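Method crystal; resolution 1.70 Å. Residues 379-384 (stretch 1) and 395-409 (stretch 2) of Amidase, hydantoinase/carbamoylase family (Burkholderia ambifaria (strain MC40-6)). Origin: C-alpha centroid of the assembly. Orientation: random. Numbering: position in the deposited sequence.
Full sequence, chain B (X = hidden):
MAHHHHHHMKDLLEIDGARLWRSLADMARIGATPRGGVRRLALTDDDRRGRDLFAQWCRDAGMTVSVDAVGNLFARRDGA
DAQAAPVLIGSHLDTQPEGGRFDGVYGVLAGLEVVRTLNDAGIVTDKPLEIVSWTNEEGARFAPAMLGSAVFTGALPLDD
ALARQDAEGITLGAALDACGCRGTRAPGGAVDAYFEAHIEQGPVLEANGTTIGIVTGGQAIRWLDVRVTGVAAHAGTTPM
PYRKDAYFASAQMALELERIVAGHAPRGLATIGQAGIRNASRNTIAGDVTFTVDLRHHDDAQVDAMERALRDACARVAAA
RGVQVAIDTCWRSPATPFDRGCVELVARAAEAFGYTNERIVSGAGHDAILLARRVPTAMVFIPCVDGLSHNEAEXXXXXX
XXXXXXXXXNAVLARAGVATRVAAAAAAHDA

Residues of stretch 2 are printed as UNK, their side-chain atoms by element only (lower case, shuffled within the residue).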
# COMPACT_ATOMS: atom_id res chain seq x y z
N MET B 379 15.51 -20.09 27.96
CA MET B 379 14.37 -19.23 28.30
C MET B 379 13.18 -20.07 28.76
O MET B 379 13.00 -21.23 28.35
CB MET B 379 13.92 -18.36 27.13
CG MET B 379 14.88 -17.21 26.76
SD MET B 379 14.14 -16.17 25.45
CE MET B 379 12.88 -15.32 26.37
N VAL B 380 12.34 -19.44 29.59
CA VAL B 380 11.06 -19.99 30.00
C VAL B 380 9.98 -19.10 29.41
O VAL B 380 9.88 -17.93 29.79
CB VAL B 380 10.89 -20.05 31.53
CG1 VAL B 380 9.58 -20.83 31.87
CG2 VAL B 380 12.10 -20.70 32.22
N PHE B 381 9.15 -19.65 28.51
CA PHE B 381 7.96 -18.93 28.06
C PHE B 381 6.74 -19.33 28.88
O PHE B 381 6.58 -20.50 29.26
CB PHE B 381 7.60 -19.23 26.60
CG PHE B 381 8.29 -18.37 25.57
CD1 PHE B 381 9.10 -17.32 25.90
CD2 PHE B 381 8.10 -18.68 24.23
CE1 PHE B 381 9.72 -16.55 24.90
CE2 PHE B 381 8.71 -17.94 23.22
CZ PHE B 381 9.52 -16.88 23.55
N ILE B 382 5.85 -18.36 29.11
CA ILE B 382 4.50 -18.61 29.63
C ILE B 382 3.48 -18.12 28.61
O ILE B 382 3.77 -17.25 27.77
CB ILE B 382 4.28 -17.95 31.02
CG1 ILE B 382 4.41 -16.41 30.97
CG2 ILE B 382 5.24 -18.56 32.05
CD1 ILE B 382 3.82 -15.72 32.20
N PRO B 383 2.26 -18.65 28.64
CA PRO B 383 1.25 -18.19 27.69
C PRO B 383 0.80 -16.77 27.98
O PRO B 383 0.94 -16.26 29.09
CB PRO B 383 0.08 -19.18 27.87
CG PRO B 383 0.32 -19.84 29.13
CD PRO B 383 1.75 -19.72 29.52
N CYS B 384 0.26 -16.13 26.95
CA CYS B 384 -0.30 -14.80 27.10
C CYS B 384 -1.54 -14.68 26.23
O CYS B 384 -1.68 -15.38 25.23
CB CYS B 384 0.71 -13.70 26.73
SG CYS B 384 1.42 -13.83 25.05
N UNK B 395 -1.78 -9.71 28.25
CA UNK B 395 -2.14 -10.18 29.58
C UNK B 395 -1.55 -11.57 29.77
O UNK B 395 -1.33 -12.32 28.81
o UNK B 395 -3.24 -9.78 32.09
c UNK B 395 -3.66 -10.18 29.76
c UNK B 395 -4.09 -10.05 31.22
o UNK B 395 -5.31 -10.24 31.49
N UNK B 396 -1.29 -11.89 31.03
CA UNK B 396 -0.93 -13.24 31.44
C UNK B 396 -1.74 -13.56 32.69
O UNK B 396 -2.14 -12.65 33.42
c UNK B 396 0.56 -13.40 31.75
N UNK B 397 -2.00 -14.83 32.89
CA UNK B 397 -2.82 -15.25 34.01
C UNK B 397 -1.96 -15.47 35.25
O UNK B 397 -0.81 -15.89 35.14
c UNK B 397 -5.70 -15.58 32.94
c UNK B 397 -5.10 -17.92 32.28
c UNK B 397 -3.57 -16.54 33.68
c UNK B 397 -4.58 -16.51 32.56
N UNK B 398 -2.52 -15.24 36.45
CA UNK B 398 -1.69 -15.37 37.66
C UNK B 398 -1.08 -16.73 37.85
O UNK B 398 0.10 -16.83 38.22
c UNK B 398 -3.86 -14.69 36.73
c UNK B 398 -2.67 -15.02 38.80
c UNK B 398 -3.74 -14.15 38.14
N UNK B 399 -1.83 -17.81 37.60
CA UNK B 399 -1.23 -19.13 37.77
C UNK B 399 -0.16 -19.43 36.72
O UNK B 399 0.74 -20.24 36.98
c UNK B 399 -2.33 -20.20 37.76
c UNK B 399 -3.20 -20.17 38.99
o UNK B 399 -2.91 -19.42 39.95
o UNK B 399 -4.20 -20.92 39.00
N UNK B 400 -0.22 -18.83 35.53
CA UNK B 400 0.85 -19.05 34.56
C UNK B 400 2.11 -18.30 34.97
O UNK B 400 3.23 -18.82 34.87
c UNK B 400 0.40 -18.61 33.17
o UNK B 400 -0.78 -20.66 33.03
c UNK B 400 -0.70 -19.48 32.62
o UNK B 400 -1.48 -18.99 31.77
N UNK B 401 1.92 -17.07 35.47
CA UNK B 401 3.03 -16.31 36.04
C UNK B 401 3.70 -17.11 37.15
O UNK B 401 4.93 -17.27 37.19
c UNK B 401 2.21 -14.01 35.38
c UNK B 401 3.52 -14.33 37.53
c UNK B 401 2.52 -14.95 36.56
N UNK B 402 2.89 -17.65 38.05
CA UNK B 402 3.46 -18.43 39.15
C UNK B 402 4.20 -19.65 38.64
O UNK B 402 5.35 -19.90 39.03
o UNK B 402 1.71 -17.67 40.62
c UNK B 402 2.96 -19.65 41.30
c UNK B 402 2.36 -18.84 40.12
N UNK B 403 3.55 -20.46 37.79
CA UNK B 403 4.17 -21.73 37.40
C UNK B 403 5.42 -21.53 36.54
O UNK B 403 6.40 -22.25 36.70
c UNK B 403 3.15 -22.61 36.70
n UNK B 403 -1.33 -24.81 35.73
c UNK B 403 1.01 -23.94 37.05
n UNK B 403 0.16 -23.11 36.22
n UNK B 403 -1.64 -22.69 34.85
c UNK B 403 2.07 -23.13 37.70
c UNK B 403 -0.94 -23.54 35.60
N UNK B 404 5.42 -20.53 35.65
CA UNK B 404 6.64 -20.23 34.93
C UNK B 404 7.79 -19.88 35.85
O UNK B 404 8.95 -20.24 35.60
N UNK B 405 7.50 -19.15 36.94
CA UNK B 405 8.55 -18.78 37.89
C UNK B 405 9.00 -19.97 38.74
O UNK B 405 10.18 -20.06 39.10
o UNK B 405 7.54 -16.62 37.90
c UNK B 405 9.24 -16.98 39.53
c UNK B 405 8.09 -17.62 38.75
N UNK B 406 8.09 -20.89 39.06
CA UNK B 406 8.51 -22.15 39.68
C UNK B 406 9.51 -22.89 38.81
O UNK B 406 10.49 -23.46 39.31
o UNK B 406 7.00 -21.79 41.99
n UNK B 406 5.24 -23.00 41.23
c UNK B 406 7.31 -23.05 39.97
c UNK B 406 6.50 -22.55 41.14
N UNK B 407 9.28 -22.90 37.49
CA UNK B 407 10.22 -23.56 36.58
C UNK B 407 11.54 -22.79 36.54
O UNK B 407 12.62 -23.39 36.62
c UNK B 407 10.69 -24.08 34.15
c UNK B 407 9.61 -23.69 35.17
c UNK B 407 8.49 -24.75 35.20
N UNK B 408 11.47 -21.46 36.44
CA UNK B 408 12.68 -20.65 36.44
C UNK B 408 13.49 -20.90 37.70
O UNK B 408 14.71 -21.10 37.66
c UNK B 408 13.01 -16.75 36.51
c UNK B 408 14.36 -18.38 35.09
c UNK B 408 12.32 -19.17 36.34
c UNK B 408 13.51 -18.18 36.39
N UNK B 409 12.81 -20.90 38.85
CA UNK B 409 13.48 -21.09 40.12
C UNK B 409 14.24 -22.39 40.15
O UNK B 409 15.38 -22.46 40.63
c UNK B 409 12.86 -21.61 42.62
c UNK B 409 11.59 -21.75 43.49
c UNK B 409 12.44 -21.07 41.25
c UNK B 409 13.86 -20.64 43.29
O HOH W 1 -1.22 -16.50 30.79

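Position 395 has two side-chain carbons, the second carrying two oxygens. Its CA-to-CB bond points away from stretch 1; the backbone makes the contact, with O 3.2 Å from Cys384 CA. It is Asp395.

Position 396 has one side-chain carbon. That CB lies 4.0 Å from Ile382 CD1 and 3.9 Å from Pro383 O. It is Ala396. Its N gives a weak hydrogen bond to Asp395 OD1 (3.1 Å).

Position 397 has four carbons, forked at the second, and touches nothing on stretch 1. It is Leu397, at the N-cap position.

Position 398 has three carbons closing a ring onto the backbone N. It is Pro398, the first residue of the helix.

Position 399 has two carbons and a terminal pair of oxygens, out of reach of stretch 1. It is Asp399.

Position 400 has the same atoms, but its CB points toward the strand. One carboxylate oxygen is 3.3 Å from Pro383 CG. It is Asp400, and that oxygen is OD2.

Position 401 has one carbon carrying two more. One of these methyls sits 4.0 Å from Ile382 CD1. It is Val401.

Position 402 has a carbon carrying one oxygen and one carbon, and its CA-to-CB bond points away. It is Thr402.

Position 403 has three carbons, a nitrogen, then a carbon with two more nitrogens. It is Arg403. NH2 forms a salt bridge with Asp400 OD1 (2.9 Å), and NE donates to Asp399 O (3.0 Å).

Position 404 has no side-chain atoms. Its CA is 3.6 Å from Ile382 CG2. It is Gly404. An ideal CB here would clash with that methyl, at 2.3 Å.

Position 405 again has a carbon bearing one oxygen and one carbon, with its CA-to-CB bond pointing away. It is Thr405; OG1 donates to Val401 O (2.8 Å).

Position 406 has two carbons, the second with one oxygen and one nitrogen. It is Asn406, hydrogen-bonded elsewhere in the structure.

Position 407 has a carbon carrying two methyls, one of them 4.1 Å from Val380 CG1. It is Val407.

Position 408 has four carbons, forked at the second. A terminal carbon is 4.3 Å from Val380 CG2. It is Leu408.

Position 409 has the same forked four carbons, out of reach. It is Leu409.

The helix runs nearly antiparallel to the strand. Val380 and Ile382 point toward it, while Met379 and Phe381 point away. The bare backbone at Gly404 leaves room for Ile382. No direct hydrogen bond joins the stretches. One water bridges them, donating to Pro383 O (2.8 Å) and Asp400 OD2 (2.7 Å) and accepting from Leu397 N (2.8 Å).

Stretch 2 395-409: DALPDDVTRGTNVLL
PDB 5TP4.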